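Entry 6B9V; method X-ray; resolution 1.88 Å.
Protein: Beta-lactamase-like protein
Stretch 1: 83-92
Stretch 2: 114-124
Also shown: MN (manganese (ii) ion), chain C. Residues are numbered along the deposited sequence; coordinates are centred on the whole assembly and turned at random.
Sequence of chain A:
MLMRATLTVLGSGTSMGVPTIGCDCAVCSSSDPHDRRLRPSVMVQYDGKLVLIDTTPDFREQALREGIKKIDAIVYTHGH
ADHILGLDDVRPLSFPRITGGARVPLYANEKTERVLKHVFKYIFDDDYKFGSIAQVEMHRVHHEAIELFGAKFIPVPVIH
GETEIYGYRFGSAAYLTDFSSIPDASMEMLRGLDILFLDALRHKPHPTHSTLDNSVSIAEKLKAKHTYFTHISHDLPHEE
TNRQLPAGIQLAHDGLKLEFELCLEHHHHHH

Stretch 1, residues 83-92: HILGLDDVRP
Stretch 2, residues 114-124: RVLKHVFKYIF

The centre of this contact is one aromatic ring packed against a turn. Phe-120 (chi1 -69°, chi2 -72°) points its CA-to-CB bond toward stretch 1, and its ring packs against the type I turn that runs from Ile-84 to Leu-87. Leu-87 CB sits over one face of the ring, 4.2 Å from its centroid and 23° off the normal, a CH-pi contact. The carbonyl oxygen Leu-85 O lies at the ring edge, 3.7 Å from Phe-120 CZ, where the slightly positive ring hydrogens suit it; Ile-84 O approaches Phe-120 CE2 at 3.5 Å while also accepting the turn's hydrogen bond from Leu-87 N at 3.1 Å.

Beside the ring lies an aliphatic layer. Ile-84 (chi1 p, chi2 t) points toward the helix and spans its last turn: its CD1 lies 3.8 Å from Val-115 CG1 and 4.3 Å from Val-119 CG2, while its CB lies 3.7 Å from Leu-116 CD2. Leu-116 (m, t) starts sideways, but its end comes nearer and also meets Leu-87, CD2 to CD2 at 4.2 Å. Leu-87 (t, p) continues the layer, with CG 4.2 Å from Ile-123 CD1. Leu-85 (m, t) starts away from stretch 2, yet its CD2 reaches within 4.4 Å of Phe-120 CZ.

Residues 114-119 are helical, with Val-119 N to Val-115 O at 2.9 Å and Phe-120 N to Leu-116 O at 2.8 Å. Phe-120 then leaves helical angles (phi/psi -109/41); 121-123 keep helical phi/psi without the regular bonds, and Ile-123 N bonds back to Phe-120 O at 2.8 Å. The register runs in the same order along both stretches: Ile-84 CA to Leu-116 CA at 7.4 Å, Leu-85 CA to Val-119 CA at 8.7 Å, Asp-88 CA to Phe-120 CA at 7.8 Å. Stretch 1 coils onward, with Val-90 N to Leu-87 O at 2.9 Å and Arg-91 N to Asp-88 O at 3.3 Å.

At the outer edge, Ile-123 (m, t) places CD1 4.1 Å from Arg-91 CD, so the arginine's aliphatic part (chi1 m, chi2 146°, chi3 p, chi4 178°) extends the apolar cover. Tyr-122 (chi1 p, chi2 93°) donates from OH to OD1 of Asp-88 (chi1 t, chi2 68°) at 3.2 Å, the one hydrogen bond across the stretches. Arg-91 NH1 lies at the tyrosine's edge, 3.2 Å from Tyr-122 CE1, and pairs with Asp-88 OD1 in a salt bridge, modelled too short at 2.2 Å; both atoms are less certain, and with OD1 the tyrosine's bond. The rule is apolar burial against one ring, with polar bonding at the margin.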

# COMPACT_ATOMS: atom_id res chain seq x y z
N HIS A 83 -0.87 8.33 5.76
CA HIS A 83 -0.99 7.95 7.17
C HIS A 83 -2.20 7.04 7.44
O HIS A 83 -2.33 6.51 8.54
CB HIS A 83 -1.09 9.21 8.05
CG HIS A 83 0.11 10.11 7.90
ND1 HIS A 83 1.15 10.10 8.80
CD2 HIS A 83 0.46 10.98 6.92
CE1 HIS A 83 2.09 10.94 8.39
NE2 HIS A 83 1.68 11.50 7.26
N ILE A 84 -3.06 6.86 6.45
CA ILE A 84 -4.29 6.07 6.67
C ILE A 84 -4.54 4.93 5.67
O ILE A 84 -5.26 3.98 6.02
CB ILE A 84 -5.58 6.95 6.68
CG1 ILE A 84 -5.90 7.51 5.29
CG2 ILE A 84 -5.48 8.07 7.74
CD1 ILE A 84 -7.33 8.05 5.14
N LEU A 85 -3.97 4.99 4.47
CA LEU A 85 -4.43 4.01 3.45
C LEU A 85 -4.18 2.53 3.79
O LEU A 85 -4.84 1.64 3.22
CB LEU A 85 -3.81 4.32 2.08
CG LEU A 85 -4.50 5.46 1.33
CD1 LEU A 85 -3.87 5.72 -0.03
CD2 LEU A 85 -6.02 5.25 1.20
N GLY A 86 -3.29 2.26 4.74
CA GLY A 86 -2.99 0.88 5.13
C GLY A 86 -4.00 0.19 6.06
O GLY A 86 -3.86 -1.01 6.44
N LEU A 87 -5.04 0.94 6.42
CA LEU A 87 -6.02 0.39 7.36
C LEU A 87 -6.68 -0.84 6.73
O LEU A 87 -7.01 -1.81 7.43
CB LEU A 87 -7.07 1.44 7.74
CG LEU A 87 -8.15 0.94 8.71
CD1 LEU A 87 -7.51 0.50 10.03
CD2 LEU A 87 -9.22 2.02 8.96
N ASP A 88 -6.86 -0.82 5.41
CA ASP A 88 -7.39 -1.98 4.70
C ASP A 88 -6.58 -3.23 5.05
O ASP A 88 -7.13 -4.32 5.27
CB ASP A 88 -7.37 -1.72 3.18
CG ASP A 88 -7.69 -2.96 2.37
OD1 ASP A 88 -8.84 -3.41 2.45
OD2 ASP A 88 -6.79 -3.46 1.66
N ASP A 89 -5.26 -3.06 5.14
CA ASP A 89 -4.37 -4.20 5.36
C ASP A 89 -4.27 -4.57 6.83
O ASP A 89 -3.66 -5.58 7.16
CB ASP A 89 -2.99 -3.90 4.78
CG ASP A 89 -2.92 -4.25 3.30
OD1 ASP A 89 -3.51 -5.29 2.92
OD2 ASP A 89 -2.31 -3.51 2.51
N VAL A 90 -4.86 -3.76 7.70
CA VAL A 90 -5.03 -4.21 9.10
C VAL A 90 -6.07 -5.37 9.28
O VAL A 90 -6.02 -6.13 10.25
CB VAL A 90 -5.41 -3.00 10.01
CG1 VAL A 90 -5.73 -3.44 11.44
CG2 VAL A 90 -4.28 -1.98 10.02
N ARG A 91 -6.99 -5.53 8.34
CA ARG A 91 -8.11 -6.49 8.50
C ARG A 91 -7.78 -7.93 8.96
O ARG A 91 -8.47 -8.46 9.83
CB ARG A 91 -8.91 -6.53 7.19
CG ARG A 91 -9.97 -5.42 7.12
CD ARG A 91 -10.19 -4.88 5.70
NE ARG A 91 -10.31 -5.94 4.71
CZ ARG A 91 -10.54 -5.73 3.42
NH1 ARG A 91 -10.69 -4.49 2.97
NH2 ARG A 91 -10.63 -6.75 2.58
N PRO A 92 -6.71 -8.57 8.44
CA PRO A 92 -6.48 -9.95 8.92
C PRO A 92 -6.01 -10.05 10.38
O PRO A 92 -6.02 -11.14 10.94
CB PRO A 92 -5.39 -10.48 7.98
CG PRO A 92 -5.35 -9.52 6.83
CD PRO A 92 -5.74 -8.20 7.40
N ARG A 114 -13.46 11.56 10.75
CA ARG A 114 -14.32 11.91 9.61
C ARG A 114 -13.77 11.35 8.29
O ARG A 114 -14.50 10.72 7.47
CB ARG A 114 -14.47 13.44 9.51
CG ARG A 114 -15.72 13.94 8.79
CD ARG A 114 -15.59 15.44 8.43
NE ARG A 114 -15.06 16.25 9.53
CZ ARG A 114 -14.65 17.51 9.41
NH1 ARG A 114 -14.70 18.13 8.24
NH2 ARG A 114 -14.18 18.16 10.47
N VAL A 115 -12.47 11.56 8.08
CA VAL A 115 -11.83 11.04 6.86
C VAL A 115 -11.81 9.50 6.83
O VAL A 115 -12.12 8.89 5.80
CB VAL A 115 -10.39 11.58 6.71
CG1 VAL A 115 -9.70 10.94 5.52
CG2 VAL A 115 -10.40 13.11 6.59
N LEU A 116 -11.44 8.87 7.94
CA LEU A 116 -11.42 7.41 8.01
C LEU A 116 -12.78 6.76 7.72
O LEU A 116 -12.88 5.80 6.95
CB LEU A 116 -10.92 6.92 9.38
CG LEU A 116 -9.43 7.09 9.69
CD1 LEU A 116 -9.17 6.75 11.16
CD2 LEU A 116 -8.57 6.21 8.79
N LYS A 117 -13.84 7.29 8.35
CA LYS A 117 -15.16 6.72 8.15
C LYS A 117 -15.64 6.94 6.72
O LYS A 117 -16.37 6.11 6.17
CB LYS A 117 -16.17 7.31 9.14
CG LYS A 117 -15.91 6.86 10.58
CD LYS A 117 -17.01 7.35 11.50
CE LYS A 117 -16.92 6.67 12.86
NZ LYS A 117 -17.95 7.18 13.80
N HIS A 118 -15.23 8.06 6.13
CA HIS A 118 -15.63 8.32 4.75
C HIS A 118 -14.90 7.38 3.77
O HIS A 118 -15.53 6.66 2.99
CB HIS A 118 -15.36 9.78 4.39
CG HIS A 118 -15.60 10.10 2.95
ND1 HIS A 118 -16.85 10.39 2.45
CD2 HIS A 118 -14.75 10.18 1.90
CE1 HIS A 118 -16.76 10.63 1.15
NE2 HIS A 118 -15.49 10.51 0.79
N VAL A 119 -13.57 7.39 3.83
CA VAL A 119 -12.74 6.61 2.93
C VAL A 119 -12.98 5.11 3.11
O VAL A 119 -13.05 4.37 2.13
CB VAL A 119 -11.24 6.91 3.13
CG1 VAL A 119 -10.38 5.92 2.36
CG2 VAL A 119 -10.92 8.34 2.72
N PHE A 120 -13.09 4.67 4.36
CA PHE A 120 -13.23 3.25 4.64
C PHE A 120 -14.64 2.94 5.12
O PHE A 120 -14.83 2.15 6.03
CB PHE A 120 -12.20 2.79 5.67
CG PHE A 120 -10.79 2.80 5.15
CD1 PHE A 120 -10.38 1.84 4.23
CD2 PHE A 120 -9.89 3.76 5.56
CE1 PHE A 120 -9.09 1.84 3.73
CE2 PHE A 120 -8.59 3.77 5.06
CZ PHE A 120 -8.19 2.80 4.15
N LYS A 121 -15.61 3.57 4.46
CA LYS A 121 -17.02 3.33 4.76
C LYS A 121 -17.40 1.85 4.66
O LYS A 121 -18.31 1.39 5.35
CB LYS A 121 -17.89 4.17 3.82
CG LYS A 121 -19.30 4.38 4.32
CD LYS A 121 -20.17 4.97 3.24
CE LYS A 121 -21.58 5.24 3.75
NZ LYS A 121 -22.47 5.75 2.66
N TYR A 122 -16.70 1.10 3.80
CA TYR A 122 -16.97 -0.33 3.65
C TYR A 122 -16.45 -1.15 4.84
O TYR A 122 -16.86 -2.30 5.02
CB TYR A 122 -16.35 -0.86 2.34
CG TYR A 122 -14.83 -0.86 2.31
CD1 TYR A 122 -14.10 -1.98 2.69
CD2 TYR A 122 -14.13 0.27 1.89
CE1 TYR A 122 -12.71 -1.97 2.66
CE2 TYR A 122 -12.75 0.29 1.86
CZ TYR A 122 -12.04 -0.83 2.25
OH TYR A 122 -10.67 -0.81 2.21
N ILE A 123 -15.57 -0.57 5.64
CA ILE A 123 -15.06 -1.24 6.83
C ILE A 123 -16.00 -1.02 8.01
O ILE A 123 -16.26 -1.93 8.80
CB ILE A 123 -13.64 -0.77 7.21
CG1 ILE A 123 -12.62 -1.26 6.18
CG2 ILE A 123 -13.25 -1.26 8.60
CD1 ILE A 123 -11.18 -0.96 6.56
N PHE A 124 -16.52 0.20 8.12
CA PHE A 124 -17.35 0.56 9.27
C PHE A 124 -18.82 0.23 9.04
O PHE A 124 -19.40 0.55 8.00
CB PHE A 124 -17.18 2.05 9.57
CG PHE A 124 -15.77 2.44 9.93
CD1 PHE A 124 -15.31 2.32 11.23
CD2 PHE A 124 -14.89 2.92 8.96
CE1 PHE A 124 -14.02 2.67 11.57
CE2 PHE A 124 -13.60 3.27 9.29
CZ PHE A 124 -13.16 3.15 10.59
MN MN C . 2.67 12.82 5.83